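Local coordinates for probable GTPase engC (Thermotoga maritima, PDB 1U0L), which is a circularly permuted GTPase that binds GDP and a zinc ion and probably assists late maturation of the 30S ribosomal subunit, at residues A[9-14]-A[27-32]; A[53-58]-A[68-73]; A[165-170]-A[217-222]; A[249-254]-A[278-283]. All blocks are in the same frame, centred on the assembly; numbering follows the deposited sequence.

Contact 1: A[9-14]-A[27-32]; sequences LRRRGI and DEETGE
Arg11 carries one end of this contact by dividing its guanidinium between two acids, Asp27 and Glu29, in a small salt-bridge network. Its NH1 lies 2.6 Å from Asp27 OD1, while Asp27 OD2 sits above one face of the guanidinium, toward the rim; the two planes stand 79° apart, so the carboxylate is turned across the arginine instead of facing it flat. The neighbouring NH2 donates to Glu29 OE1 at 3.1 Å, using the anti lone pair of that oxygen, with the acceptor tilted from the guanidinium plane and the Glu29 chain crossing Arg11 at about a right angle. Two acids thus share one cation and would tend to hold its rotation. Asp27 CG is anti to its own backbone N (chi1 -173°), which turns the acid back to Arg11 although its CB points away from 9-14. The next pair is looser: Arg12 and Glu28 run side by side in the same direction, and the salt bridge from Arg12 NE to Glu28 OE1 is long at 3.9 Å. Between these pairs the backbones meet, Glu28 N donating to Arg12 O at 2.9 Å just beyond the antiparallel, non-hydrogen-bonded pair Gly13-Asp27. Ile14 CD1 closes the far end, 4.0 Å from Glu28 CB. In the second shell Tyr57 OH makes a weak hydrogen bond to Asp27 OD1, backing the acid. The contact ties the start of strand 11-19 to the loop leaving strand 22-27 in the N-terminal OB-fold domain; strand 54-58 flanks strand 11-19 along its other edge.

Contact 2: A[53-58]-A[68-73]; sequences DRVEYT and ENVLHR
The carboxylate of Asp53 meets the edge of the Arg73 guanidinium, near its plane, and the two flat groups are only 27° apart. They form an ion pair, although NH1 is modelled too close for its individual bonds to be trusted; Tyr50 N also donates to Asp53 OD2. The carboxylate of Glu56 and the amide of Asn69 lie side by side, turned 64° from each other, with a weak bond from Asn69 ND2 to Glu56 OE2 at 3.5 Å. Glu56 CG lies between its backbone N and carbonyl carbon (chi1 41°), 3.8 Å from Asn69 CB. Their backbones form a classic beta bulge, Glu68 and Asn69 both facing Glu56: Glu56 O accepts from both Glu68 N (3.0 Å) and Asn69 N (3.1 Å). Glu56 N returns a bond to Asn69 O, and Leu71 N donates to Arg54 O. Val55 CG1 packs on Val70 CG2 at 3.7 Å. Thr58 OG1 donates to Glu68 OE1 at 2.9 Å, on the anti lone pair, and the same oxygen takes a salt bridge from Arg39. An alanine in place of Glu68 would probably leave the Thr58 hydroxyl and Arg39 without their shared acceptor. Strands 54-58 and 65-70 form an antiparallel hairpin of the OB-fold domain, with strand 11-19 beside the former and strand 33-38 beside the latter.

Contact 3: A[165-170]-A[217-222]; sequences EYLKGK and LKFDFG
Gly169 and Gly222 join the two backbones: Gly169 N donates to Gly222 O over 2.7 Å, approaching from well above the carbonyl plane. The bond links the C-terminal end of helix 160-167 to a beta hairpin of the P-loop GTPase domain, whose strands 216-218 and 224-226 are connected through a type I turn from Phe219 to Gly222. The turn is closed by Gly222 N bonding to Phe219 O at 2.9 Å. Lys168 is the first residue to leave the helix, and the positive phi of Gly169 (73°) swings the chain toward strand 171-175.

The two turn phenylalanines form the apolar side. Phe221 CZ lies over one face of the Phe219 ring, toward its rim, and Phe219 CB in turn lies over a face of Phe221. Leu167 serves both rings by different atoms: with Phe221 CG between its own backbone N and carbonyl carbon (chi1 50°), the Phe221 ring starts toward Leu167, whose CB meets its edge at CE1 (3.6 Å), while Leu167 CD1 touches Phe219 CZ (3.7 Å) obliquely. Ile189 of helix 182-189, which begins within the P-loop, touches Leu167 and both phenylalanines, and Ile89 of the central sheet packs on Leu167. The Lys168 chain crosses Phe221 at about a right angle, its CG 3.7 Å from Phe221 CD1. Lys168 CA adds a C-H...O contact to Gly222 O at 3.5 Å, placing two donors around that one carbonyl oxygen.

Contact 4: A[249-254]-A[278-283]; sequences KEFGDK and GEIAES
Glu250 OE2 links to Ala281 N through a water: the water donates to the carboxylate at 2.6 Å and accepts from Ala281 N at 2.9 Å. Arg284 makes a salt bridge to the same OE2, so this oxygen is held by a charge and a water together. Ala281 occupies the N-cap position of helix 282-296, and the water thereby ties the acid to the start of that helix.

The apolar part turns on Ile280. Its CD1 reaches Phe251 CE1 at 4.0 Å, the two side chains crossing at about a right angle, and meets Lys254 CE tip to tip at 3.7 Å. Lys254 is bent at chi2 (73°) and chi3 (66°), which brings its CE to Ile280 CD1. Its NZ remains 4.3 Å from Glu279 OE1, beyond a salt bridge. An alanine in place of Ile280 would probably open a gap between Phe251 and the methylenes of Lys254, freeing both to shift. Phe251 also meets the zinc ligand His263 edge-to-face, so the contact borders the zinc site. Helix 270-277 covers Ile280 and Lys254 through Ala274, Tyr288 of helix 282-296 packs on Phe251, and helix 130-143 touches Ala281.

Contacts 1 and 2 belong to one OB-fold sheet, their centres about 10 Å apart, and are joined directly: Arg11 O lies 2.8 Å from Tyr57 N, a probable backbone hydrogen bond, and the Arg12 side chain reaches Leu71. Contact 3, in the GTPase domain, is centred about 18 Å from contact 1, with nearest atoms about 6 Å apart; a salt bridge from Lys218 to Glu26 spans the two domains. In contact 3 the Phe219 side chain lies about 13 Å from GDP and about 11 Å from that of Lys182, a probable GTP-binding residue. Contact 4 stands apart, its centre about 45 Å from that of contact 1 and about 32 Å from that of contact 3, with the Lys254 side chain about 7 Å from zinc.

Contact 1: A[9-14]-A[27-32]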
loop_
_atom_site.group_PDB
_atom_site.type_symbol
_atom_site.label_atom_id
_atom_site.label_comp_id
_atom_site.label_asym_id
_atom_site.label_seq_id
_atom_site.Cartn_x
_atom_site.Cartn_y
_atom_site.Cartn_z
ATOM N N LEU A 9 -20.674 -28.155 2.517
ATOM C CA LEU A 9 -21.251 -27.122 3.426
ATOM C C LEU A 9 -20.417 -25.836 3.443
ATOM O O LEU A 9 -19.248 -25.835 3.056
ATOM C CB LEU A 9 -21.360 -27.680 4.851
ATOM C CG LEU A 9 -21.830 -26.691 5.924
ATOM C CD1 LEU A 9 -23.275 -26.285 5.661
ATOM C CD2 LEU A 9 -21.684 -27.323 7.296
ATOM N N ARG A 10 -21.038 -24.751 3.901
ATOM C CA ARG A 10 -20.404 -23.437 4.000
ATOM C C ARG A 10 -18.945 -23.471 4.463
ATOM O O ARG A 10 -18.637 -23.961 5.551
ATOM C CB ARG A 10 -21.201 -22.552 4.966
ATOM C CG ARG A 10 -22.478 -21.945 4.404
ATOM C CD ARG A 10 -22.182 -20.649 3.669
ATOM N NE ARG A 10 -23.389 -19.877 3.380
ATOM C CZ ARG A 10 -24.361 -20.279 2.567
ATOM N NH1 ARG A 10 -24.277 -21.454 1.955
ATOM N NH2 ARG A 10 -25.419 -19.504 2.360
ATOM N N ARG A 11 -18.056 -22.941 3.627
ATOM C CA ARG A 11 -16.631 -22.864 3.944
ATOM C C ARG A 11 -16.123 -21.466 3.621
ATOM O O ARG A 11 -16.529 -20.863 2.630
ATOM C CB ARG A 11 -15.819 -23.891 3.146
ATOM C CG ARG A 11 -16.016 -25.331 3.582
ATOM C CD ARG A 11 -14.855 -26.206 3.121
ATOM N NE ARG A 11 -14.040 -26.688 4.238
ATOM C CZ ARG A 11 -13.332 -25.910 5.056
ATOM N NH1 ARG A 11 -13.323 -24.594 4.894
ATOM N NH2 ARG A 11 -12.632 -26.452 6.045
ATOM N N ARG A 12 -15.235 -20.955 4.465
ATOM C CA ARG A 12 -14.677 -19.625 4.278
ATOM C C ARG A 12 -13.415 -19.670 3.425
ATOM O O ARG A 12 -12.608 -20.596 3.531
ATOM C CB ARG A 12 -14.360 -18.996 5.635
ATOM C CG ARG A 12 -15.525 -19.042 6.599
ATOM C CD ARG A 12 -15.159 -18.474 7.960
ATOM N NE ARG A 12 -15.144 -17.013 7.982
ATOM C CZ ARG A 12 -16.195 -16.243 7.704
ATOM N NH1 ARG A 12 -17.360 -16.786 7.371
ATOM N NH2 ARG A 12 -16.084 -14.925 7.779
ATOM N N GLY A 13 -13.257 -18.657 2.575
ATOM C CA GLY A 13 -12.094 -18.571 1.710
ATOM C C GLY A 13 -11.744 -17.138 1.345
ATOM O O GLY A 13 -12.532 -16.218 1.579
ATOM N N ILE A 14 -10.552 -16.950 0.783
ATOM C CA ILE A 14 -10.092 -15.629 0.354
ATOM C C ILE A 14 -9.956 -15.669 -1.161
ATOM O O ILE A 14 -9.339 -16.586 -1.696
ATOM C CB ILE A 14 -8.694 -15.263 0.936
ATOM C CG1 ILE A 14 -8.696 -15.371 2.466
ATOM C CG2 ILE A 14 -8.330 -13.836 0.552
ATOM C CD1 ILE A 14 -8.643 -16.787 2.998
ATOM N N ASP A 27 -9.117 -21.876 0.221
ATOM C CA ASP A 27 -9.758 -22.280 1.471
ATOM C C ASP A 27 -9.038 -21.746 2.713
ATOM O O ASP A 27 -7.867 -22.035 2.945
ATOM C CB ASP A 27 -9.860 -23.809 1.523
ATOM C CG ASP A 27 -10.668 -24.302 2.700
ATOM O OD1 ASP A 27 -11.875 -23.997 2.760
ATOM O OD2 ASP A 27 -10.093 -24.999 3.566
ATOM N N GLU A 28 -9.761 -20.962 3.505
ATOM C CA GLU A 28 -9.222 -20.366 4.722
ATOM C C GLU A 28 -8.672 -21.404 5.693
ATOM O O GLU A 28 -7.660 -21.167 6.352
ATOM C CB GLU A 28 -10.306 -19.540 5.418
ATOM C CG GLU A 28 -9.890 -18.941 6.752
ATOM C CD GLU A 28 -11.006 -18.136 7.397
ATOM O OE1 GLU A 28 -11.406 -17.099 6.821
ATOM O OE2 GLU A 28 -11.485 -18.545 8.476
ATOM N N GLU A 29 -9.354 -22.543 5.790
ATOM C CA GLU A 29 -8.932 -23.616 6.686
ATOM C C GLU A 29 -7.558 -24.092 6.225
ATOM O O GLU A 29 -6.539 -23.480 6.544
ATOM C CB GLU A 29 -9.934 -24.777 6.629
ATOM C CG GLU A 29 -9.921 -25.709 7.842
ATOM C CD GLU A 29 -10.818 -25.226 8.974
ATOM O OE1 GLU A 29 -12.036 -25.063 8.740
ATOM O OE2 GLU A 29 -10.310 -25.012 10.097
ATOM N N THR A 30 -7.542 -25.184 5.473
ATOM C CA THR A 30 -6.307 -25.752 4.939
ATOM C C THR A 30 -6.667 -26.191 3.530
ATOM O O THR A 30 -6.648 -27.378 3.200
ATOM C CB THR A 30 -5.842 -26.986 5.749
ATOM O OG1 THR A 30 -5.688 -26.630 7.127
ATOM C CG2 THR A 30 -4.513 -27.504 5.214
ATOM N N GLY A 31 -7.001 -25.225 2.691
ATOM C CA GLY A 31 -7.397 -25.579 1.348
ATOM C C GLY A 31 -6.537 -25.120 0.197
ATOM O O GLY A 31 -5.692 -24.230 0.316
ATOM N N GLU A 32 -6.784 -25.762 -0.936
ATOM C CA GLU A 32 -6.080 -25.476 -2.163
ATOM C C GLU A 32 -6.886 -24.428 -2.913
ATOM O O GLU A 32 -7.765 -23.782 -2.344
ATOM C CB GLU A 32 -5.946 -26.746 -3.009
ATOM C CG GLU A 32 -5.170 -27.885 -2.345
ATOM C CD GLU A 32 -5.953 -28.596 -1.249
ATOM O OE1 GLU A 32 -5.406 -29.548 -0.655
ATOM O OE2 GLU A 32 -7.112 -28.209 -0.983
#

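Contact 2: A[53-58]-A[68-73]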
loop_
_atom_site.group_PDB
_atom_site.type_symbol
_atom_site.label_atom_id
_atom_site.label_comp_id
_atom_site.label_asym_id
_atom_site.label_seq_id
_atom_site.Cartn_x
_atom_site.Cartn_y
_atom_site.Cartn_z
ATOM N N ASP A 53 -10.994 -10.329 -1.437
ATOM C CA ASP A 53 -12.275 -10.389 -0.753
ATOM C C ASP A 53 -12.418 -11.709 -0.047
ATOM O O ASP A 53 -12.062 -12.752 -0.601
ATOM C CB ASP A 53 -13.432 -10.217 -1.727
ATOM C CG ASP A 53 -14.046 -8.841 -1.638
ATOM O OD1 ASP A 53 -13.968 -8.248 -0.539
ATOM O OD2 ASP A 53 -14.610 -8.354 -2.643
ATOM N N ARG A 54 -12.915 -11.656 1.187
ATOM C CA ARG A 54 -13.127 -12.858 1.980
ATOM C C ARG A 54 -14.513 -13.380 1.619
ATOM O O ARG A 54 -15.478 -12.608 1.571
ATOM C CB ARG A 54 -13.074 -12.519 3.463
ATOM C CG ARG A 54 -11.986 -13.251 4.215
ATOM C CD ARG A 54 -10.621 -12.679 3.907
ATOM N NE ARG A 54 -9.564 -13.342 4.666
ATOM C CZ ARG A 54 -8.358 -12.820 4.861
ATOM N NH1 ARG A 54 -8.063 -11.628 4.353
ATOM N NH2 ARG A 54 -7.449 -13.484 5.563
ATOM N N VAL A 55 -14.627 -14.677 1.349
ATOM C CA VAL A 55 -15.933 -15.238 0.992
ATOM C C VAL A 55 -16.232 -16.617 1.570
ATOM O O VAL A 55 -15.327 -17.341 1.998
ATOM C CB VAL A 55 -16.113 -15.331 -0.545
ATOM C CG1 VAL A 55 -16.078 -13.927 -1.161
ATOM C CG2 VAL A 55 -15.044 -16.234 -1.146
ATOM N N GLU A 56 -17.519 -16.961 1.589
ATOM C CA GLU A 56 -17.977 -18.263 2.065
ATOM C C GLU A 56 -18.704 -18.915 0.893
ATOM O O GLU A 56 -19.590 -18.306 0.289
ATOM C CB GLU A 56 -18.888 -18.103 3.284
ATOM C CG GLU A 56 -19.881 -16.963 3.206
ATOM C CD GLU A 56 -20.653 -16.800 4.503
ATOM O OE1 GLU A 56 -21.308 -17.774 4.934
ATOM O OE2 GLU A 56 -20.605 -15.701 5.092
ATOM N N TYR A 57 -18.308 -20.143 0.569
ATOM C CA TYR A 57 -18.865 -20.864 -0.571
ATOM C C TYR A 57 -19.267 -22.313 -0.269
ATOM O O TYR A 57 -19.032 -22.818 0.830
ATOM C CB TYR A 57 -17.824 -20.869 -1.690
ATOM C CG TYR A 57 -16.580 -21.667 -1.339
ATOM C CD1 TYR A 57 -16.292 -22.867 -1.987
ATOM C CD2 TYR A 57 -15.710 -21.234 -0.338
ATOM C CE1 TYR A 57 -15.170 -23.618 -1.650
ATOM C CE2 TYR A 57 -14.586 -21.978 0.009
ATOM C CZ TYR A 57 -14.319 -23.171 -0.651
ATOM O OH TYR A 57 -13.205 -23.914 -0.305
ATOM N N THR A 58 -19.864 -22.973 -1.265
ATOM C CA THR A 58 -20.290 -24.370 -1.150
ATOM C C THR A 58 -19.300 -25.242 -1.920
ATOM O O THR A 58 -19.149 -25.103 -3.132
ATOM C CB THR A 58 -21.694 -24.587 -1.738
ATOM O OG1 THR A 58 -22.644 -23.784 -1.023
ATOM C CG2 THR A 58 -22.087 -26.055 -1.638
ATOM N N GLU A 68 -21.417 -18.431 -2.054
ATOM C CA GLU A 68 -22.689 -18.116 -1.416
ATOM C C GLU A 68 -22.768 -16.690 -0.906
ATOM O O GLU A 68 -23.826 -16.074 -0.964
ATOM C CB GLU A 68 -22.962 -19.091 -0.265
ATOM C CG GLU A 68 -23.156 -20.546 -0.709
ATOM C CD GLU A 68 -24.401 -20.747 -1.566
ATOM O OE1 GLU A 68 -24.593 -21.868 -2.080
ATOM O OE2 GLU A 68 -25.189 -19.790 -1.721
ATOM N N ASN A 69 -21.656 -16.161 -0.408
ATOM C CA ASN A 69 -21.663 -14.794 0.093
ATOM C C ASN A 69 -20.272 -14.173 0.188
ATOM O O ASN A 69 -19.267 -14.875 0.327
ATOM C CB ASN A 69 -22.360 -14.748 1.456
ATOM C CG ASN A 69 -22.503 -13.340 1.994
ATOM O OD1 ASN A 69 -23.030 -12.450 1.319
ATOM N ND2 ASN A 69 -22.037 -13.128 3.218
ATOM N N VAL A 70 -20.236 -12.845 0.099
ATOM C CA VAL A 70 -19.005 -12.068 0.177
ATOM C C VAL A 70 -19.007 -11.216 1.444
ATOM O O VAL A 70 -19.863 -10.352 1.597
ATOM C CB VAL A 70 -18.888 -11.122 -1.022
ATOM C CG1 VAL A 70 -17.608 -10.321 -0.925
ATOM C CG2 VAL A 70 -18.938 -11.913 -2.308
ATOM N N LEU A 71 -18.048 -11.457 2.337
ATOM C CA LEU A 71 -17.942 -10.704 3.590
ATOM C C LEU A 71 -17.700 -9.221 3.344
ATOM O O LEU A 71 -17.382 -8.820 2.228
ATOM C CB LEU A 71 -16.797 -11.236 4.451
ATOM C CG LEU A 71 -16.954 -12.521 5.263
ATOM C CD1 LEU A 71 -17.375 -13.679 4.365
ATOM C CD2 LEU A 71 -15.622 -12.812 5.952
ATOM N N HIS A 72 -17.842 -8.412 4.393
ATOM C CA HIS A 72 -17.624 -6.971 4.281
ATOM C C HIS A 72 -16.129 -6.657 4.271
ATOM O O HIS A 72 -15.358 -7.210 5.055
ATOM C CB HIS A 72 -18.310 -6.221 5.431
ATOM C CG HIS A 72 -19.802 -6.377 5.453
ATOM N ND1 HIS A 72 -20.430 -7.492 5.969
ATOM C CD2 HIS A 72 -20.791 -5.554 5.026
ATOM C CE1 HIS A 72 -21.740 -7.347 5.861
ATOM N NE2 HIS A 72 -21.985 -6.180 5.293
ATOM N N ARG A 73 -15.725 -5.767 3.376
ATOM C CA ARG A 73 -14.325 -5.398 3.246
ATOM C C ARG A 73 -13.926 -4.203 4.114
ATOM O O ARG A 73 -14.737 -3.310 4.363
ATOM C CB ARG A 73 -14.024 -5.101 1.777
ATOM C CG ARG A 73 -14.938 -4.064 1.188
ATOM C CD ARG A 73 -14.482 -3.604 -0.187
ATOM N NE ARG A 73 -15.388 -4.018 -1.257
ATOM C CZ ARG A 73 -15.438 -5.250 -1.742
ATOM N NH1 ARG A 73 -14.625 -6.170 -1.245
ATOM N NH2 ARG A 73 -16.292 -5.560 -2.710
#

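Contact 3: A[165-170]-A[217-222]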
loop_
_atom_site.group_PDB
_atom_site.type_symbol
_atom_site.label_atom_id
_atom_site.label_comp_id
_atom_site.label_asym_id
_atom_site.label_seq_id
_atom_site.Cartn_x
_atom_site.Cartn_y
_atom_site.Cartn_z
ATOM N N GLU A 165 9.705 -10.241 8.176
ATOM C CA GLU A 165 9.018 -10.099 9.439
ATOM C C GLU A 165 7.745 -9.263 9.374
ATOM O O GLU A 165 6.827 -9.516 10.139
ATOM C CB GLU A 165 9.962 -9.537 10.497
ATOM C CG GLU A 165 9.759 -10.201 11.832
ATOM C CD GLU A 165 9.691 -11.719 11.700
ATOM O OE1 GLU A 165 10.712 -12.323 11.296
ATOM O OE2 GLU A 165 8.615 -12.303 11.991
ATOM N N TYR A 166 7.670 -8.282 8.479
ATOM C CA TYR A 166 6.459 -7.463 8.388
ATOM C C TYR A 166 5.430 -8.059 7.457
ATOM O O TYR A 166 4.240 -7.791 7.596
ATOM C CB TYR A 166 6.727 -6.053 7.857
ATOM C CG TYR A 166 7.615 -5.191 8.689
ATOM C CD1 TYR A 166 8.996 -5.327 8.630
ATOM C CD2 TYR A 166 7.079 -4.248 9.555
ATOM C CE1 TYR A 166 9.824 -4.541 9.423
ATOM C CE2 TYR A 166 7.896 -3.461 10.355
ATOM C CZ TYR A 166 9.267 -3.618 10.284
ATOM O OH TYR A 166 10.084 -2.880 11.091
ATOM N N LEU A 167 5.883 -8.832 6.479
ATOM C CA LEU A 167 4.965 -9.407 5.516
ATOM C C LEU A 167 4.159 -10.555 6.090
ATOM O O LEU A 167 3.035 -10.806 5.656
ATOM C CB LEU A 167 5.740 -9.863 4.284
ATOM C CG LEU A 167 6.510 -8.739 3.591
ATOM C CD1 LEU A 167 7.321 -9.331 2.442
ATOM C CD2 LEU A 167 5.540 -7.667 3.095
ATOM N N LYS A 168 4.730 -11.241 7.075
ATOM C CA LYS A 168 4.071 -12.370 7.721
ATOM C C LYS A 168 2.599 -12.128 8.002
ATOM O O LYS A 168 2.229 -11.093 8.561
ATOM C CB LYS A 168 4.751 -12.704 9.048
ATOM C CG LYS A 168 5.907 -13.668 8.962
ATOM C CD LYS A 168 6.537 -13.847 10.332
ATOM C CE LYS A 168 7.548 -14.978 10.336
ATOM N NZ LYS A 168 8.621 -14.772 9.325
ATOM N N GLY A 169 1.781 -13.102 7.607
ATOM C CA GLY A 169 0.350 -13.060 7.840
ATOM C C GLY A 169 -0.477 -12.109 7.016
ATOM O O GLY A 169 -1.460 -12.508 6.400
ATOM N N LYS A 170 -0.074 -10.848 7.002
ATOM C CA LYS A 170 -0.791 -9.796 6.287
ATOM C C LYS A 170 -0.901 -9.930 4.770
ATOM O O LYS A 170 -0.243 -10.766 4.155
ATOM C CB LYS A 170 -0.148 -8.456 6.629
ATOM C CG LYS A 170 0.012 -8.250 8.119
ATOM C CD LYS A 170 0.938 -7.102 8.414
ATOM C CE LYS A 170 1.208 -6.984 9.909
ATOM N NZ LYS A 170 2.317 -6.012 10.191
ATOM N N LEU A 217 -0.404 -13.437 -4.183
ATOM C CA LEU A 217 0.634 -14.441 -4.181
ATOM C C LEU A 217 0.850 -14.827 -2.734
ATOM O O LEU A 217 1.040 -13.955 -1.879
ATOM C CB LEU A 217 1.915 -13.875 -4.782
ATOM C CG LEU A 217 1.764 -13.461 -6.242
ATOM C CD1 LEU A 217 2.981 -12.668 -6.682
ATOM C CD2 LEU A 217 1.566 -14.701 -7.101
ATOM N N LYS A 218 0.810 -16.126 -2.448
ATOM C CA LYS A 218 0.989 -16.573 -1.081
ATOM C C LYS A 218 2.467 -16.650 -0.742
ATOM O O LYS A 218 3.272 -17.138 -1.534
ATOM C CB LYS A 218 0.341 -17.942 -0.880
ATOM C CG LYS A 218 0.237 -18.362 0.581
ATOM C CD LYS A 218 -0.202 -19.809 0.753
ATOM C CE LYS A 218 -1.573 -20.081 0.146
ATOM N NZ LYS A 218 -1.578 -20.006 -1.348
ATOM N N PHE A 219 2.823 -16.159 0.438
ATOM C CA PHE A 219 4.207 -16.197 0.879
ATOM C C PHE A 219 4.517 -17.514 1.563
ATOM O O PHE A 219 3.662 -18.109 2.225
ATOM C CB PHE A 219 4.503 -15.061 1.862
ATOM C CG PHE A 219 4.833 -13.756 1.203
ATOM C CD1 PHE A 219 4.163 -12.590 1.567
ATOM C CD2 PHE A 219 5.817 -13.688 0.225
ATOM C CE1 PHE A 219 4.466 -11.375 0.967
ATOM C CE2 PHE A 219 6.129 -12.477 -0.383
ATOM C CZ PHE A 219 5.453 -11.320 -0.012
ATOM N N ASP A 220 5.755 -17.956 1.406
ATOM C CA ASP A 220 6.216 -19.183 2.026
ATOM C C ASP A 220 5.825 -19.176 3.492
ATOM O O ASP A 220 5.308 -20.159 4.016
ATOM C CB ASP A 220 7.738 -19.264 1.929
ATOM C CG ASP A 220 8.200 -20.377 1.034
ATOM O OD1 ASP A 220 7.360 -20.900 0.269
ATOM O OD2 ASP A 220 9.402 -20.727 1.086
ATOM N N PHE A 221 6.069 -18.039 4.132
ATOM C CA PHE A 221 5.826 -17.859 5.553
ATOM C C PHE A 221 4.437 -17.395 5.951
ATOM O O PHE A 221 4.250 -16.903 7.068
ATOM C CB PHE A 221 6.856 -16.877 6.093
ATOM C CG PHE A 221 6.957 -15.617 5.281
ATOM C CD1 PHE A 221 5.985 -14.625 5.385
ATOM C CD2 PHE A 221 8.001 -15.436 4.388
ATOM C CE1 PHE A 221 6.055 -13.475 4.608
ATOM C CE2 PHE A 221 8.079 -14.294 3.611
ATOM C CZ PHE A 221 7.104 -13.310 3.720
ATOM N N GLY A 222 3.463 -17.541 5.059
ATOM C CA GLY A 222 2.112 -17.128 5.394
ATOM C C GLY A 222 1.897 -15.643 5.198
ATOM O O GLY A 222 2.627 -14.804 5.737
#

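Contact 4: A[249-254]-A[278-283]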
loop_
_atom_site.group_PDB
_atom_site.type_symbol
_atom_site.label_atom_id
_atom_site.label_comp_id
_atom_site.label_asym_id
_atom_site.label_seq_id
_atom_site.Cartn_x
_atom_site.Cartn_y
_atom_site.Cartn_z
ATOM N N LYS A 249 0.642 12.314 9.362
ATOM C CA LYS A 249 0.726 12.014 10.795
ATOM C C LYS A 249 1.068 13.244 11.620
ATOM O O LYS A 249 0.260 13.703 12.422
ATOM C CB LYS A 249 1.808 10.977 11.089
ATOM C CG LYS A 249 1.550 9.541 10.661
ATOM C CD LYS A 249 2.485 8.609 11.455
ATOM C CE LYS A 249 2.399 7.196 10.974
ATOM N NZ LYS A 249 0.970 6.774 10.809
ATOM N N GLU A 250 2.283 13.758 11.422
ATOM C CA GLU A 250 2.780 14.930 12.147
ATOM C C GLU A 250 1.710 15.967 12.447
ATOM O O GLU A 250 1.680 16.522 13.539
ATOM C CB GLU A 250 3.903 15.626 11.372
ATOM C CG GLU A 250 4.989 14.722 10.881
ATOM C CD GLU A 250 4.890 14.489 9.394
ATOM O OE1 GLU A 250 3.806 14.060 8.934
ATOM O OE2 GLU A 250 5.895 14.740 8.695
ATOM N N PHE A 251 0.858 16.249 11.469
ATOM C CA PHE A 251 -0.208 17.228 11.646
ATOM C C PHE A 251 -1.325 16.554 12.439
ATOM O O PHE A 251 -2.128 15.799 11.876
ATOM C CB PHE A 251 -0.767 17.681 10.288
ATOM C CG PHE A 251 0.274 18.196 9.317
ATOM C CD1 PHE A 251 1.632 18.041 9.560
ATOM C CD2 PHE A 251 -0.123 18.798 8.127
ATOM C CE1 PHE A 251 2.566 18.470 8.641
ATOM C CE2 PHE A 251 0.813 19.229 7.202
ATOM C CZ PHE A 251 2.156 19.064 7.458
ATOM N N GLY A 252 -1.373 16.817 13.743
ATOM C CA GLY A 252 -2.396 16.212 14.577
ATOM C C GLY A 252 -2.315 16.707 16.006
ATOM O O GLY A 252 -3.219 17.395 16.490
ATOM N N ASP A 253 -1.230 16.355 16.684
ATOM C CA ASP A 253 -1.014 16.775 18.062
ATOM C C ASP A 253 -0.691 18.265 18.096
ATOM O O ASP A 253 -0.507 18.845 19.164
ATOM C CB ASP A 253 0.149 16.003 18.672
ATOM C CG ASP A 253 1.430 16.181 17.888
ATOM O OD1 ASP A 253 1.523 15.628 16.772
ATOM O OD2 ASP A 253 2.338 16.885 18.380
ATOM N N LYS A 254 -0.606 18.874 16.916
ATOM C CA LYS A 254 -0.313 20.299 16.793
ATOM C C LYS A 254 -1.618 21.108 16.883
ATOM O O LYS A 254 -2.632 20.734 16.282
ATOM C CB LYS A 254 0.382 20.569 15.454
ATOM C CG LYS A 254 1.702 21.310 15.560
ATOM C CD LYS A 254 2.829 20.430 16.110
ATOM C CE LYS A 254 3.183 19.292 15.154
ATOM N NZ LYS A 254 4.346 18.467 15.603
ATOM N N GLY A 278 11.511 22.786 13.830
ATOM C CA GLY A 278 12.265 21.674 13.298
ATOM C C GLY A 278 11.631 20.397 13.800
ATOM O O GLY A 278 12.193 19.314 13.638
ATOM N N GLU A 279 10.460 20.537 14.426
ATOM C CA GLU A 279 9.695 19.401 14.950
ATOM C C GLU A 279 9.022 18.701 13.775
ATOM O O GLU A 279 8.616 17.542 13.869
ATOM C CB GLU A 279 8.616 19.885 15.922
ATOM C CG GLU A 279 9.119 20.303 17.289
ATOM C CD GLU A 279 8.127 21.198 18.017
ATOM O OE1 GLU A 279 6.909 20.911 17.972
ATOM O OE2 GLU A 279 8.569 22.187 18.639
ATOM N N ILE A 280 8.890 19.439 12.677
ATOM C CA ILE A 280 8.297 18.942 11.445
ATOM C C ILE A 280 9.296 19.190 10.315
ATOM O O ILE A 280 9.723 20.328 10.100
ATOM C CB ILE A 280 6.990 19.692 11.110
ATOM C CG1 ILE A 280 5.907 19.360 12.137
ATOM C CG2 ILE A 280 6.521 19.320 9.709
ATOM C CD1 ILE A 280 4.543 19.979 11.823
ATOM N N ALA A 281 9.674 18.141 9.594
ATOM C CA ALA A 281 10.622 18.310 8.490
ATOM C C ALA A 281 10.072 19.306 7.466
ATOM O O ALA A 281 8.897 19.263 7.119
ATOM C CB ALA A 281 10.901 16.965 7.816
ATOM N N GLU A 282 10.921 20.206 6.988
ATOM C CA GLU A 282 10.484 21.192 6.005
ATOM C C GLU A 282 9.882 20.518 4.771
ATOM O O GLU A 282 8.831 20.938 4.276
ATOM C CB GLU A 282 11.657 22.081 5.587
ATOM C CG GLU A 282 12.338 22.776 6.758
ATOM C CD GLU A 282 13.449 23.713 6.325
ATOM O OE1 GLU A 282 14.139 24.264 7.212
ATOM O OE2 GLU A 282 13.629 23.899 5.100
ATOM N N SER A 283 10.546 19.465 4.290
ATOM C CA SER A 283 10.088 18.733 3.115
ATOM C C SER A 283 8.645 18.324 3.280
ATOM O O SER A 283 7.843 18.463 2.358
ATOM C CB SER A 283 10.944 17.488 2.896
ATOM O OG SER A 283 11.019 16.715 4.073
HETATM O O HOH W 1 7.953 15.860 9.826
#